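Local atomic coordinates of aminotransferase TlmJ (Streptoalloteichus hindustanus, PDB entry 5UID), a protein that probably catalyses pyridoxal 5'-phosphate-dependent amino-group transfer in natural-product biosynthesis, as a member of the DegT/DnrJ/EryC1 aminotransferase family. Residues Trp304-Ala309 with Glu353-Leu358. Sequence-based numbering, arbitrary orientation.
Sequences WVRMDA and EETLCL. With SO4 (sulfate ion), chain F.
Met-307 has CG between its backbone N and carbonyl carbon (chi1 64°), and a bend at chi3 (83°) directs CE to Leu-356 CB, 3.8 Å away. A long, unbranched methionine, here selenomethionine, can curl its methyl back although CB points away from the partner strand. Val-305 crosses Leu-358 at about a right angle; beta-branched valine offers two methyls close to the backbone, CG1 meeting Leu-358 CD1 and CG2 Leu-356 O. On the other face Thr-355 lies alongside Trp-304, its CG2 3.7 Å from Trp-304 CB, while its OG1 satisfies Ala-351 O of the preceding helix. Val-305 and Leu-356 exchange two backbone hydrogen bonds, and Met-307 N donates to Glu-354 O. Glu-354, salt-bridged through OE1 to Arg-350, shares a water through OE2 with Asp-308 OD1 and Ala-309 N; aspartate, accepting from a backbone N, N-caps helix 309-321. Arg-306 NH1 bonds a sulfate ion, probably from the crystallisation liquor, and NH2 also Cys-288 O. This two-stranded antiparallel sheet, probably in the small C-terminal domain of a fold-type I enzyme, apart from the seven-stranded mixed sheet, joins the end of helix 346-354 to the start of helix 309-321, whose Met-315 and Ala-316 cover Leu-356.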
loop_
_atom_site.group_PDB
_atom_site.type_symbol
_atom_site.label_atom_id
_atom_site.label_comp_id
_atom_site.label_asym_id
_atom_site.label_seq_id
_atom_site.Cartn_x
_atom_site.Cartn_y
_atom_site.Cartn_z
ATOM N N TRP A 304 -9.732 -13.249 24.635
ATOM C CA TRP A 304 -8.586 -14.043 25.057
ATOM C C TRP A 304 -8.890 -14.732 26.380
ATOM O O TRP A 304 -9.381 -14.100 27.321
ATOM C CB TRP A 304 -7.334 -13.171 25.180
ATOM C CG TRP A 304 -7.400 -12.118 26.256
ATOM C CD1 TRP A 304 -6.822 -12.174 27.492
ATOM C CD2 TRP A 304 -8.072 -10.853 26.185
ATOM N NE1 TRP A 304 -7.092 -11.025 28.194
ATOM C CE2 TRP A 304 -7.858 -10.197 27.416
ATOM C CE3 TRP A 304 -8.833 -10.210 25.202
ATOM C CZ2 TRP A 304 -8.378 -8.933 27.689
ATOM C CZ3 TRP A 304 -9.350 -8.955 25.476
ATOM C CH2 TRP A 304 -9.120 -8.329 26.709
ATOM N N VAL A 305 -8.608 -16.026 26.441
ATOM C CA VAL A 305 -8.744 -16.801 27.664
ATOM C C VAL A 305 -7.358 -17.258 28.090
ATOM O O VAL A 305 -6.465 -17.461 27.259
ATOM C CB VAL A 305 -9.691 -18.006 27.483
ATOM C CG1 VAL A 305 -11.123 -17.529 27.290
ATOM C CG2 VAL A 305 -9.245 -18.856 26.303
ATOM N N ARG A 306 -7.180 -17.414 29.399
ATOM C CA ARG A 306 -5.898 -17.789 29.976
ATOM C C ARG A 306 -6.003 -19.150 30.649
ATOM O O ARG A 306 -7.004 -19.458 31.304
ATOM C CB ARG A 306 -5.427 -16.741 30.986
ATOM C CG ARG A 306 -4.978 -15.431 30.356
ATOM C CD ARG A 306 -4.925 -14.329 31.400
ATOM N NE ARG A 306 -6.264 -13.856 31.740
ATOM C CZ ARG A 306 -6.614 -13.386 32.933
ATOM N NH1 ARG A 306 -5.726 -13.337 33.918
ATOM N NH2 ARG A 306 -7.857 -12.975 33.143
HETATM N N MSE A 307 -4.962 -19.958 30.486
HETATM C CA MSE A 307 -4.916 -21.287 31.078
HETATM C C MSE A 307 -3.469 -21.685 31.353
HETATM O O MSE A 307 -2.547 -20.939 31.026
HETATM C CB MSE A 307 -5.598 -22.303 30.161
HETATM C CG MSE A 307 -4.919 -22.486 28.814
HETATM SE SE MSE A 307 -6.110 -23.233 27.457
HETATM C CE MSE A 307 -7.009 -21.598 26.906
ATOM N N ASP A 308 -3.267 -22.849 31.966
ATOM C CA ASP A 308 -1.912 -23.298 32.262
ATOM C C ASP A 308 -1.145 -23.554 30.970
ATOM O O ASP A 308 -1.692 -24.080 29.996
ATOM C CB ASP A 308 -1.943 -24.564 33.119
ATOM C CG ASP A 308 -0.571 -24.944 33.643
ATOM O OD1 ASP A 308 -0.074 -24.261 34.563
ATOM O OD2 ASP A 308 0.012 -25.922 33.133
ATOM N N ALA A 309 0.137 -23.175 30.969
ATOM C CA ALA A 309 0.938 -23.256 29.751
ATOM C C ALA A 309 1.073 -24.688 29.248
ATOM O O ALA A 309 1.244 -24.907 28.044
ATOM C CB ALA A 309 2.319 -22.646 29.991
ATOM N N GLU A 353 2.691 -17.764 26.803
ATOM C CA GLU A 353 2.558 -19.193 27.043
ATOM C C GLU A 353 1.190 -19.597 27.572
ATOM O O GLU A 353 0.852 -20.784 27.522
ATOM C CB GLU A 353 3.626 -19.668 28.033
ATOM C CG GLU A 353 5.033 -19.697 27.471
ATOM C CD GLU A 353 6.055 -20.128 28.504
ATOM O OE1 GLU A 353 6.361 -19.326 29.411
ATOM O OE2 GLU A 353 6.541 -21.275 28.415
ATOM N N GLU A 354 0.395 -18.650 28.068
ATOM C CA GLU A 354 -0.844 -18.974 28.755
ATOM C C GLU A 354 -2.099 -18.459 28.067
ATOM O O GLU A 354 -3.202 -18.833 28.481
ATOM C CB GLU A 354 -0.813 -18.428 30.190
ATOM C CG GLU A 354 0.276 -19.037 31.058
ATOM C CD GLU A 354 0.262 -18.500 32.477
ATOM O OE1 GLU A 354 -0.499 -17.545 32.745
ATOM O OE2 GLU A 354 1.009 -19.034 33.324
ATOM N N THR A 355 -1.974 -17.631 27.037
ATOM C CA THR A 355 -3.121 -16.969 26.435
ATOM C C THR A 355 -3.506 -17.649 25.128
ATOM O O THR A 355 -2.642 -18.068 24.353
ATOM C CB THR A 355 -2.825 -15.488 26.185
ATOM O OG1 THR A 355 -2.211 -14.921 27.349
ATOM C CG2 THR A 355 -4.107 -14.730 25.882
ATOM N N LEU A 356 -4.812 -17.761 24.898
ATOM C CA LEU A 356 -5.356 -18.272 23.650
ATOM C C LEU A 356 -6.541 -17.403 23.261
ATOM O O LEU A 356 -7.392 -17.098 24.102
ATOM C CB LEU A 356 -5.789 -19.737 23.784
ATOM C CG LEU A 356 -6.138 -20.454 22.478
ATOM C CD1 LEU A 356 -4.895 -20.619 21.618
ATOM C CD2 LEU A 356 -6.794 -21.800 22.748
ATOM N N CYS A 357 -6.589 -16.999 21.996
ATOM C CA CYS A 357 -7.641 -16.131 21.485
ATOM C C CYS A 357 -8.701 -16.966 20.777
ATOM O O CYS A 357 -8.384 -17.741 19.869
ATOM C CB CYS A 357 -7.062 -15.085 20.533
ATOM S SG CYS A 357 -5.790 -14.043 21.285
ATOM N N LEU A 358 -9.957 -16.800 21.194
ATOM C CA LEU A 358 -11.092 -17.535 20.658
ATOM C C LEU A 358 -11.770 -16.743 19.550
ATOM O O LEU A 358 -11.657 -15.515 19.494
ATOM C CB LEU A 358 -12.093 -17.835 21.772
ATOM C CG LEU A 358 -11.572 -18.546 23.021
ATOM C CD1 LEU A 358 -12.726 -18.848 23.962
ATOM C CD2 LEU A 358 -10.815 -19.816 22.660
HETATM S S SO4 F . -7.725 -11.834 36.672
HETATM O O1 SO4 F . -8.286 -11.844 38.020
HETATM O O2 SO4 F . -6.646 -10.854 36.603
HETATM O O3 SO4 F . -7.203 -13.160 36.356
HETATM O O4 SO4 F . -8.768 -11.477 35.713
HETATM O O HOH W 1 1.162 -21.802 33.447
#